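Local atomic coordinates of putative polysaccharide biosynthesis protein with aminopeptidase-like domain (Clostridium acetobutylicum, PDB entry 3K9T), a protein that probably takes part in the biosynthesis of modified polysaccharides, binding one zinc ion per subunit in an aminopeptidase-like domain that is not expected to cleave peptides. Residues S13-G16 with G17-N21; M42-I45 with R46-I49; V276-V279 with L280-C283; E348-Y351 with T352-N356. All coordinates share one frame; numbering follows the deposited sequence. Where two conformers were deposited one is given.

Contact 1: S13-G16 with G17-N21; sequences SETG and GEIYN
Thr15 turns its methyl CG2 anti to the backbone N (chi1 -52°), which sets it against Ile19 one helical turn on and leaves OG1 beside its own N, facing back toward the preceding turn. Ile19 holds CG1 next to its backbone N (chi1 -64°) and extends to CD1, so that this ethyl branch runs back over the Thr15 carbonyl. The two side chains cross at a slant, with CG2 of Thr15 4.0 Å from CD1 of Ile19, while CG1 of Ile19 rests 3.2 Å from Thr15 O. That same oxygen takes the amide of Ile19, N to O 2.8 Å, nearly end-on to the carbonyl. Equivalent i to i+4 bonds join Glu18 N to Glu14 O and Tyr20 N to Gly16 O, the latter 3.0 Å long, whereas the one from Gly17 N to Ser13 O is weak at 3.4 Å. Glu18 lays its extended chain back along the helix. In one of its two deposited conformers OE1 lies 4.4 Å from OE2 of Glu14, so this approach of like charges is doubtful; Glu14 OE2 is hydrogen-bonded to Asn11 ND2, and Thr15 OG1 to Asn11 O. Gly16 and Gly17 bring bare backbone to the middle of this regular alpha-helical run. The face carrying Thr15 and Ile19 is wedged between two helices of the aminopeptidase-like region: Phe206 and Ala202 of helix 194-211 meet it, as do Tyr343 and Leu339 of helix 336-355, while Tyr20 reaches Lys336 at the start of the latter.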
loop_
_atom_site.group_PDB
_atom_site.type_symbol
_atom_site.label_atom_id
_atom_site.label_comp_id
_atom_site.label_asym_id
_atom_site.label_seq_id
_atom_site.Cartn_x
_atom_site.Cartn_y
_atom_site.Cartn_z
ATOM N N SER A 13 -32.757 -19.801 -8.858
ATOM C CA SER A 13 -33.366 -20.600 -7.838
ATOM C C SER A 13 -33.810 -21.937 -8.389
ATOM O O SER A 13 -33.471 -22.983 -7.845
ATOM C CB SER A 13 -34.577 -19.905 -7.259
ATOM O OG SER A 13 -35.425 -20.882 -6.690
ATOM N N GLU A 14 -34.593 -21.906 -9.455
ATOM C CA GLU A 14 -35.016 -23.133 -10.099
ATOM C C GLU A 14 -33.799 -23.970 -10.573
ATOM O O GLU A 14 -33.759 -25.182 -10.382
ATOM C CB GLU A 14 -35.922 -22.771 -11.268
ATOM C CG GLU A 14 -36.477 -23.944 -12.079
ATOM C CD GLU A 14 -37.315 -23.461 -13.254
ATOM O OE1 GLU A 14 -38.420 -22.900 -13.045
ATOM O OE2 GLU A 14 -36.842 -23.636 -14.392
ATOM N N THR A 15 -32.803 -23.327 -11.180
ATOM C CA THR A 15 -31.611 -24.057 -11.634
ATOM C C THR A 15 -30.829 -24.681 -10.466
ATOM O O THR A 15 -30.275 -25.757 -10.620
ATOM C CB THR A 15 -30.691 -23.152 -12.461
ATOM O OG1 THR A 15 -31.487 -22.545 -13.491
ATOM C CG2 THR A 15 -29.502 -23.939 -13.068
ATOM N N GLY A 16 -30.785 -24.017 -9.304
ATOM C CA GLY A 16 -30.125 -24.600 -8.125
ATOM C C GLY A 16 -30.738 -25.967 -7.784
ATOM O O GLY A 16 -30.061 -26.936 -7.394
ATOM N N GLY A 17 -32.043 -26.045 -7.953
ATOM C CA GLY A 17 -32.747 -27.292 -7.774
ATOM C C GLY A 17 -32.353 -28.359 -8.762
ATOM O O GLY A 17 -32.175 -29.498 -8.363
ATOM N N GLU A 18 -32.214 -27.993 -10.040
ATOM C CA GLU A 18 -31.810 -28.919 -11.109
ATOM C C GLU A 18 -30.366 -29.374 -10.897
ATOM O O GLU A 18 -30.009 -30.505 -11.182
ATOM C CB GLU A 18 -31.956 -28.244 -12.490
ATOM C CG GLU A 18 -33.378 -27.738 -12.810
ATOM C CD GLU A 18 -33.529 -27.126 -14.219
ATOM O OE1 GLU A 18 -33.125 -25.959 -14.342
ATOM O OE2 GLU A 18 -34.024 -27.792 -15.186
ATOM N N ILE A 19 -29.530 -28.454 -10.396
ATOM C CA ILE A 19 -28.128 -28.764 -10.111
ATOM C C ILE A 19 -28.107 -29.799 -8.981
ATOM O O ILE A 19 -27.366 -30.777 -9.056
ATOM C CB ILE A 19 -27.274 -27.521 -9.749
ATOM C CG1 ILE A 19 -27.190 -26.535 -10.937
ATOM C CG2 ILE A 19 -25.866 -27.935 -9.352
ATOM C CD1 ILE A 19 -26.628 -25.132 -10.557
ATOM N N TYR A 20 -28.963 -29.615 -7.967
ATOM C CA TYR A 20 -29.056 -30.574 -6.853
ATOM C C TYR A 20 -29.432 -31.996 -7.328
ATOM O O TYR A 20 -28.823 -33.001 -6.910
ATOM C CB TYR A 20 -30.068 -30.124 -5.783
ATOM C CG TYR A 20 -30.235 -31.221 -4.769
ATOM C CD1 TYR A 20 -29.257 -31.449 -3.799
ATOM C CD2 TYR A 20 -31.291 -32.102 -4.841
ATOM C CE1 TYR A 20 -29.361 -32.490 -2.907
ATOM C CE2 TYR A 20 -31.405 -33.139 -3.942
ATOM C CZ TYR A 20 -30.438 -33.340 -2.971
ATOM O OH TYR A 20 -30.552 -34.401 -2.068
ATOM N N ASN A 21 -30.448 -32.059 -8.195
ATOM C CA ASN A 21 -30.954 -33.321 -8.732
ATOM C C ASN A 21 -29.898 -34.122 -9.496
ATOM O O ASN A 21 -29.902 -35.358 -9.421
ATOM C CB ASN A 21 -32.149 -33.080 -9.621
ATOM C CG ASN A 21 -33.373 -32.602 -8.856
ATOM O OD1 ASN A 21 -33.467 -32.754 -7.638
ATOM N ND2 ASN A 21 -34.340 -32.014 -9.588
#

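Contact 2: M42-I45 with R46-I49; sequences MDII and RKHI
Arg46 and Asp43 form a salt bridge at the C-terminal end of helix 36-45, where the chain leaves the helix for strand 52-57: NH2 of Arg46 lies 2.7 Å from OD1 of Asp43. The carboxylate and guanidinium planes are 23° apart, fairly close to coplanar, and Asp43 meets the guanidinium at its edge. The arginine chain bends at CG-CD (chi3 -59°), folding back over the last helical turn so that NE also donates to Met42 O at 3.2 Å, in a nearly straight bond. Met42 O takes a second bond from Arg46 N, the two donors arriving from opposite faces of the carbonyl plane. Two bonds to different residues thus fix the rotation of the guanidinium and tie it down beside the helix end. The backbone meanwhile tightens into i to i+3 bonding: Lys47 N reaches Ile44 O, and His48 N reaches Ile45 O at 2.8 Å. Ile45 O accepts as well from Ile49 N, in its carbonyl plane, and so closes the turn with two bonds. His48 sets the CD2 edge of its ring 3.5 Å from Ile44 O, with ND1 bonded to Lys209, and Lys47 carries its amine to a salt bridge with Glu25 of helix 12-26. On the buried side Ile45 and Ile49 lie alongside each other, pointing the same way into apolar neighbours that include Phe224 of strand 219-225 and Val201 and Ala208 of helix 194-211. Their closest atoms are CG2 of Ile45 and CG1 of Ile49, 3.7 Å apart.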
loop_
_atom_site.group_PDB
_atom_site.type_symbol
_atom_site.label_atom_id
_atom_site.label_comp_id
_atom_site.label_asym_id
_atom_site.label_seq_id
_atom_site.Cartn_x
_atom_site.Cartn_y
_atom_site.Cartn_z
HETATM N N MSE A 42 -19.628 -39.702 -16.669
HETATM C CA MSE A 42 -19.596 -39.063 -17.975
HETATM C C MSE A 42 -20.886 -39.362 -18.756
HETATM O O MSE A 42 -21.359 -38.511 -19.538
HETATM C CB MSE A 42 -18.399 -39.547 -18.780
HETATM C CG MSE A 42 -17.052 -39.238 -18.139
HETATM SE SE MSE A 42 -16.668 -37.332 -17.820
HETATM C CE MSE A 42 -14.974 -37.535 -16.787
ATOM N N ASP A 43 -21.457 -40.554 -18.585
ATOM C CA ASP A 43 -22.726 -40.828 -19.257
ATOM C C ASP A 43 -23.813 -39.878 -18.778
ATOM O O ASP A 43 -24.594 -39.337 -19.577
ATOM C CB ASP A 43 -23.189 -42.274 -19.039
ATOM C CG ASP A 43 -22.287 -43.274 -19.709
ATOM O OD1 ASP A 43 -21.653 -42.915 -20.699
ATOM O OD2 ASP A 43 -22.220 -44.424 -19.261
ATOM N N ILE A 44 -23.868 -39.683 -17.465
ATOM C CA ILE A 44 -24.908 -38.854 -16.877
ATOM C C ILE A 44 -24.706 -37.414 -17.284
ATOM O O ILE A 44 -25.666 -36.753 -17.666
ATOM C CB ILE A 44 -25.027 -39.041 -15.331
ATOM C CG1 ILE A 44 -25.516 -40.489 -15.051
ATOM C CG2 ILE A 44 -25.957 -37.953 -14.756
ATOM C CD1 ILE A 44 -25.207 -41.092 -13.691
ATOM N N ILE A 45 -23.456 -36.947 -17.251
ATOM C CA ILE A 45 -23.161 -35.590 -17.689
ATOM C C ILE A 45 -23.636 -35.376 -19.134
ATOM O O ILE A 45 -24.170 -34.304 -19.457
ATOM C CB ILE A 45 -21.649 -35.211 -17.562
ATOM C CG1 ILE A 45 -21.234 -35.172 -16.087
ATOM C CG2 ILE A 45 -21.404 -33.813 -18.216
ATOM C CD1 ILE A 45 -19.688 -35.314 -15.794
ATOM N N ARG A 46 -23.485 -36.400 -19.987
ATOM C CA ARG A 46 -23.821 -36.263 -21.405
ATOM C C ARG A 46 -25.309 -36.299 -21.636
ATOM O O ARG A 46 -25.738 -36.146 -22.746
ATOM C CB ARG A 46 -23.077 -37.280 -22.283
ATOM C CG ARG A 46 -21.629 -36.791 -22.614
ATOM C CD ARG A 46 -20.826 -37.784 -23.371
ATOM N NE ARG A 46 -20.713 -39.015 -22.610
ATOM C CZ ARG A 46 -20.294 -40.182 -23.098
ATOM N NH1 ARG A 46 -19.928 -40.328 -24.389
ATOM N NH2 ARG A 46 -20.243 -41.214 -22.271
ATOM N N LYS A 47 -26.098 -36.520 -20.584
ATOM C CA LYS A 47 -27.530 -36.295 -20.659
ATOM C C LYS A 47 -27.846 -34.800 -20.576
ATOM O O LYS A 47 -28.948 -34.387 -20.889
ATOM C CB LYS A 47 -28.292 -37.033 -19.567
ATOM C CG LYS A 47 -28.280 -38.528 -19.728
ATOM C CD LYS A 47 -29.326 -39.170 -18.869
ATOM C CE LYS A 47 -28.910 -39.268 -17.441
ATOM N NZ LYS A 47 -30.011 -39.819 -16.652
ATOM N N HIS A 48 -26.869 -33.990 -20.206
ATOM C CA HIS A 48 -27.048 -32.551 -20.103
ATOM C C HIS A 48 -26.261 -31.748 -21.141
ATOM O O HIS A 48 -26.763 -30.746 -21.672
ATOM C CB HIS A 48 -26.638 -32.088 -18.697
ATOM C CG HIS A 48 -27.496 -32.652 -17.617
ATOM N ND1 HIS A 48 -28.580 -31.977 -17.106
ATOM C CD2 HIS A 48 -27.448 -33.841 -16.964
ATOM C CE1 HIS A 48 -29.155 -32.717 -16.172
ATOM N NE2 HIS A 48 -28.484 -33.851 -16.061
ATOM N N ILE A 49 -25.012 -32.136 -21.376
ATOM C CA ILE A 49 -24.167 -31.436 -22.339
ATOM C C ILE A 49 -23.383 -32.450 -23.196
ATOM O O ILE A 49 -23.174 -33.599 -22.791
ATOM C CB ILE A 49 -23.152 -30.439 -21.641
ATOM C CG1 ILE A 49 -22.180 -31.180 -20.715
ATOM C CG2 ILE A 49 -23.889 -29.372 -20.863
ATOM C CD1 ILE A 49 -20.919 -30.398 -20.295
#

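Contact 3: V276-V279 with L280-C283; sequences VEKV and LMHC
Lys278 and His282 are joined by a side-chain hydrogen bond in helix 271-282, the helix of a beta-alpha-beta unit with strands 260-263 and 287-290. NZ of Lys278 donates to NE2 of His282 at 2.8 Å and lies close to the ring plane, so the ring presents its edge and NE2 acts as the acceptor, consistent with its lacking a proton. The lysine reaches it by bending at CB-CG (chi2 56°), which carries the chain toward the C-terminal end of the helix. The same amine also bonds the carbonyls of Ala409 and Met414 and makes a cation-pi contact with Tyr410, which fastens the helix to the winged helix-turn-helix region. Among backbone bonds, Leu280 N to Val276 O and Met281 N to Glu277 O are alpha-helical; His282 N instead bonds Val279 O, three residues back, at 3.3 Å. Apolar contact is carried by Val276 and Leu280, side by side and pointing the same way toward Tyr262, with CG1 of Val276 3.9 Å from CD1 of Leu280. Met281, a selenomethionine, runs extended through CG to SE, which lies 3.9 Å from Lys278 NZ; the bend at the last torsion turns only CE.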
loop_
_atom_site.group_PDB
_atom_site.type_symbol
_atom_site.label_atom_id
_atom_site.label_comp_id
_atom_site.label_asym_id
_atom_site.label_seq_id
_atom_site.Cartn_x
_atom_site.Cartn_y
_atom_site.Cartn_z
ATOM N N VAL A 276 -13.439 -11.404 -10.652
ATOM C CA VAL A 276 -14.143 -12.105 -9.571
ATOM C C VAL A 276 -14.268 -11.240 -8.293
ATOM O O VAL A 276 -15.316 -11.232 -7.672
ATOM C CB VAL A 276 -13.529 -13.502 -9.242
ATOM C CG1 VAL A 276 -14.168 -14.069 -7.950
ATOM C CG2 VAL A 276 -13.717 -14.454 -10.460
ATOM N N GLU A 277 -13.229 -10.494 -7.918
ATOM C CA GLU A 277 -13.324 -9.720 -6.658
ATOM C C GLU A 277 -14.310 -8.558 -6.810
ATOM O O GLU A 277 -14.995 -8.229 -5.869
ATOM C CB GLU A 277 -11.956 -9.261 -6.174
ATOM C CG GLU A 277 -11.011 -10.436 -5.827
ATOM C CD GLU A 277 -9.561 -10.004 -5.766
ATOM O OE1 GLU A 277 -9.305 -8.910 -5.225
ATOM O OE2 GLU A 277 -8.681 -10.747 -6.257
ATOM N N LYS A 278 -14.428 -8.008 -8.021
ATOM C CA LYS A 278 -15.369 -6.935 -8.299
ATOM C C LYS A 278 -16.812 -7.424 -8.283
ATOM O O LYS A 278 -17.707 -6.691 -7.835
ATOM C CB LYS A 278 -15.048 -6.260 -9.648
ATOM C CG LYS A 278 -15.764 -4.913 -9.896
ATOM C CD LYS A 278 -15.491 -3.895 -8.774
ATOM C CE LYS A 278 -15.954 -2.512 -9.184
ATOM N NZ LYS A 278 -16.204 -1.613 -8.038
ATOM N N VAL A 279 -17.051 -8.649 -8.762
ATOM C CA VAL A 279 -18.388 -9.249 -8.671
ATOM C C VAL A 279 -18.755 -9.479 -7.186
ATOM O O VAL A 279 -19.843 -9.063 -6.722
ATOM C CB VAL A 279 -18.515 -10.545 -9.501
ATOM C CG1 VAL A 279 -19.826 -11.233 -9.206
ATOM C CG2 VAL A 279 -18.348 -10.270 -11.061
ATOM N N LEU A 280 -17.838 -10.070 -6.421
ATOM C CA LEU A 280 -18.090 -10.335 -4.982
ATOM C C LEU A 280 -18.358 -9.063 -4.186
ATOM O O LEU A 280 -19.297 -8.985 -3.344
ATOM C CB LEU A 280 -16.919 -11.105 -4.354
ATOM C CG LEU A 280 -16.731 -12.546 -4.894
ATOM C CD1 LEU A 280 -15.395 -13.104 -4.424
ATOM C CD2 LEU A 280 -17.915 -13.486 -4.494
HETATM N N MSE A 281 -17.542 -8.053 -4.470
HETATM C CA MSE A 281 -17.610 -6.771 -3.773
HETATM C C MSE A 281 -19.041 -6.164 -3.785
HETATM O O MSE A 281 -19.509 -5.553 -2.805
HETATM C CB MSE A 281 -16.615 -5.835 -4.440
HETATM C CG MSE A 281 -16.575 -4.456 -3.858
HETATM SE SE MSE A 281 -15.189 -3.395 -4.732
HETATM C CE MSE A 281 -13.677 -4.686 -4.712
ATOM N N HIS A 282 -19.732 -6.340 -4.900
ATOM C CA HIS A 282 -21.017 -5.702 -5.084
ATOM C C HIS A 282 -22.171 -6.671 -5.046
ATOM O O HIS A 282 -23.286 -6.287 -5.252
ATOM C CB HIS A 282 -21.022 -4.933 -6.398
ATOM C CG HIS A 282 -20.124 -3.745 -6.381
ATOM N ND1 HIS A 282 -20.494 -2.553 -5.802
ATOM C CD2 HIS A 282 -18.866 -3.565 -6.856
ATOM C CE1 HIS A 282 -19.507 -1.683 -5.932
ATOM N NE2 HIS A 282 -18.507 -2.273 -6.568
ATOM N N CYS A 283 -21.908 -7.918 -4.708
ATOM C CA CYS A 283 -22.934 -8.936 -4.792
ATOM C C CYS A 283 -23.922 -8.941 -3.623
ATOM O O CYS A 283 -24.929 -9.599 -3.694
ATOM C CB CYS A 283 -22.295 -10.308 -4.956
ATOM S SG CYS A 283 -21.723 -11.086 -3.451
#

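Contact 4: E348-Y351 with T352-N356; sequences EVIY and TIENN
The C-terminal end of helix 336-355, a long helix of the aminopeptidase-like region, makes this buried contact, in which Thr352 folds back onto Glu348 and Asn355 onto Tyr351. Thr352 keeps OG1 beside its own backbone N (chi1 -52°), so hydroxyl and amide both turn toward the carbonyl one turn earlier. OG1 donates to Glu348 O at 2.7 Å and N donates to it at 2.9 Å, from opposite faces of the carbonyl plane. A water bridges the same two residues through their side chains, giving one hydrogen to Thr352 OG1, 2.8 Å away, and the other to Glu348 OE2. That carboxylate has its main partner elsewhere, in a salt bridge with Arg417 of the winged helix-turn-helix region. Along the backbone, Ile353 N bonds Val349 O and Glu354 N bonds Ile350 O in regular alpha-helical fashion, and the side chains of Val349 and Ile353 meet at a slant, CG1 to CD1 3.9 Å. Glu354 bends away at CB-CG and is held by Tyr220 and the amides of Lys217 and Tyr218. Tyr351 stretches out to Glu3 through its hydroxyl, and Arg417 makes a cation-pi contact with its ring. Asn355 N bonds Tyr351 O, and ND2 adds a weak bond of 3.1 Å to this oxygen. The amide is turned 61° against the tyrosine ring and comes in over one face, where ND2 stands 3.1 Å above the ring plane, over its centre.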
loop_
_atom_site.group_PDB
_atom_site.type_symbol
_atom_site.label_atom_id
_atom_site.label_comp_id
_atom_site.label_asym_id
_atom_site.label_seq_id
_atom_site.Cartn_x
_atom_site.Cartn_y
_atom_site.Cartn_z
ATOM N N GLU A 348 -22.334 -14.300 -13.474
ATOM C CA GLU A 348 -22.039 -12.858 -13.376
ATOM C C GLU A 348 -20.576 -12.599 -13.707
ATOM O O GLU A 348 -20.216 -11.583 -14.333
ATOM C CB GLU A 348 -22.345 -12.330 -11.970
ATOM C CG GLU A 348 -22.366 -10.789 -11.873
ATOM C CD GLU A 348 -23.395 -10.171 -12.777
ATOM O OE1 GLU A 348 -24.478 -10.779 -12.927
ATOM O OE2 GLU A 348 -23.133 -9.082 -13.345
ATOM N N VAL A 349 -19.728 -13.514 -13.247
ATOM C CA VAL A 349 -18.337 -13.473 -13.609
ATOM C C VAL A 349 -18.206 -13.523 -15.132
ATOM O O VAL A 349 -17.496 -12.686 -15.698
ATOM C CB VAL A 349 -17.539 -14.569 -12.917
ATOM C CG1 VAL A 349 -16.168 -14.764 -13.573
ATOM C CG2 VAL A 349 -17.412 -14.221 -11.454
ATOM N N ILE A 350 -18.920 -14.464 -15.771
ATOM C CA ILE A 350 -18.834 -14.688 -17.217
ATOM C C ILE A 350 -19.391 -13.492 -17.955
ATOM O O ILE A 350 -18.779 -13.025 -18.909
ATOM C CB ILE A 350 -19.510 -16.009 -17.670
ATOM C CG1 ILE A 350 -18.668 -17.215 -17.205
ATOM C CG2 ILE A 350 -19.679 -16.024 -19.178
ATOM C CD1 ILE A 350 -19.327 -18.638 -17.340
ATOM N N TYR A 351 -20.528 -12.977 -17.497
ATOM C CA TYR A 351 -21.062 -11.716 -18.032
ATOM C C TYR A 351 -19.996 -10.609 -17.959
ATOM O O TYR A 351 -19.843 -9.855 -18.899
ATOM C CB TYR A 351 -22.315 -11.280 -17.255
ATOM C CG TYR A 351 -22.886 -9.922 -17.648
ATOM C CD1 TYR A 351 -22.340 -8.726 -17.153
ATOM C CD2 TYR A 351 -23.977 -9.831 -18.495
ATOM C CE1 TYR A 351 -22.873 -7.497 -17.511
ATOM C CE2 TYR A 351 -24.529 -8.590 -18.854
ATOM C CZ TYR A 351 -23.979 -7.433 -18.354
ATOM O OH TYR A 351 -24.509 -6.219 -18.717
ATOM N N THR A 352 -19.247 -10.523 -16.863
ATOM C CA THR A 352 -18.223 -9.466 -16.722
ATOM C C THR A 352 -17.051 -9.689 -17.702
ATOM O O THR A 352 -16.567 -8.764 -18.365
ATOM C CB THR A 352 -17.739 -9.351 -15.251
ATOM O OG1 THR A 352 -18.873 -9.208 -14.383
ATOM C CG2 THR A 352 -16.823 -8.154 -15.066
ATOM N N ILE A 353 -16.606 -10.929 -17.794
ATOM C CA ILE A 353 -15.539 -11.293 -18.705
ATOM C C ILE A 353 -15.905 -10.869 -20.111
ATOM O O ILE A 353 -15.105 -10.272 -20.807
ATOM C CB ILE A 353 -15.311 -12.818 -18.712
ATOM C CG1 ILE A 353 -14.661 -13.271 -17.418
ATOM C CG2 ILE A 353 -14.454 -13.260 -19.927
ATOM C CD1 ILE A 353 -14.761 -14.792 -17.244
ATOM N N GLU A 354 -17.127 -11.190 -20.512
ATOM C CA GLU A 354 -17.584 -10.943 -21.876
ATOM C C GLU A 354 -17.764 -9.466 -22.216
ATOM O O GLU A 354 -17.430 -9.044 -23.310
ATOM C CB GLU A 354 -18.916 -11.654 -22.056
ATOM C CG GLU A 354 -18.794 -13.139 -22.189
ATOM C CD GLU A 354 -18.406 -13.559 -23.576
ATOM O OE1 GLU A 354 -19.026 -13.042 -24.521
ATOM O OE2 GLU A 354 -17.486 -14.404 -23.715
ATOM N N ASN A 355 -18.296 -8.692 -21.266
ATOM C CA ASN A 355 -18.580 -7.268 -21.470
ATOM C C ASN A 355 -17.520 -6.271 -20.999
ATOM O O ASN A 355 -17.799 -5.073 -20.954
ATOM C CB ASN A 355 -19.926 -6.903 -20.819
ATOM C CG ASN A 355 -21.102 -7.581 -21.495
ATOM O OD1 ASN A 355 -21.313 -7.405 -22.686
ATOM N ND2 ASN A 355 -21.879 -8.361 -20.728
ATOM N N ASN A 356 -16.325 -6.747 -20.655
ATOM C CA ASN A 356 -15.238 -5.873 -20.207
ATOM C C ASN A 356 -14.537 -5.222 -21.390
ATOM O O ASN A 356 -13.371 -5.497 -21.652
ATOM C CB ASN A 356 -14.192 -6.640 -19.364
ATOM C CG ASN A 356 -13.164 -5.710 -18.704
ATOM O OD1 ASN A 356 -13.465 -4.555 -18.449
ATOM N ND2 ASN A 356 -11.960 -6.219 -18.416
HETATM O O HOH W 1 -20.973 -7.752 -13.321
#

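In the fold
The four contacts follow one another along the chain without overlapping: on helix 12-26, at the end of helix 36-45 and in the loop after it, and on helices 271-282 and 336-355. Contacts 3 and 4 are neighbours, their centres about 12 Å apart: Val276 and Val279 pack on Glu348, Val349 and Thr352. Contacts 1 and 2 belong to successive helices, with centres about 16 Å apart; both rest on helix 194-211. Contact 1 also leans on helix 336-355, the helix that carries contact 4. Contacts 2 and 3 are the farthest apart, about 31 Å between centres, on opposite sides of the chain's centre. Residues of contacts 3 and 4 also touch the winged helix-turn-helix region.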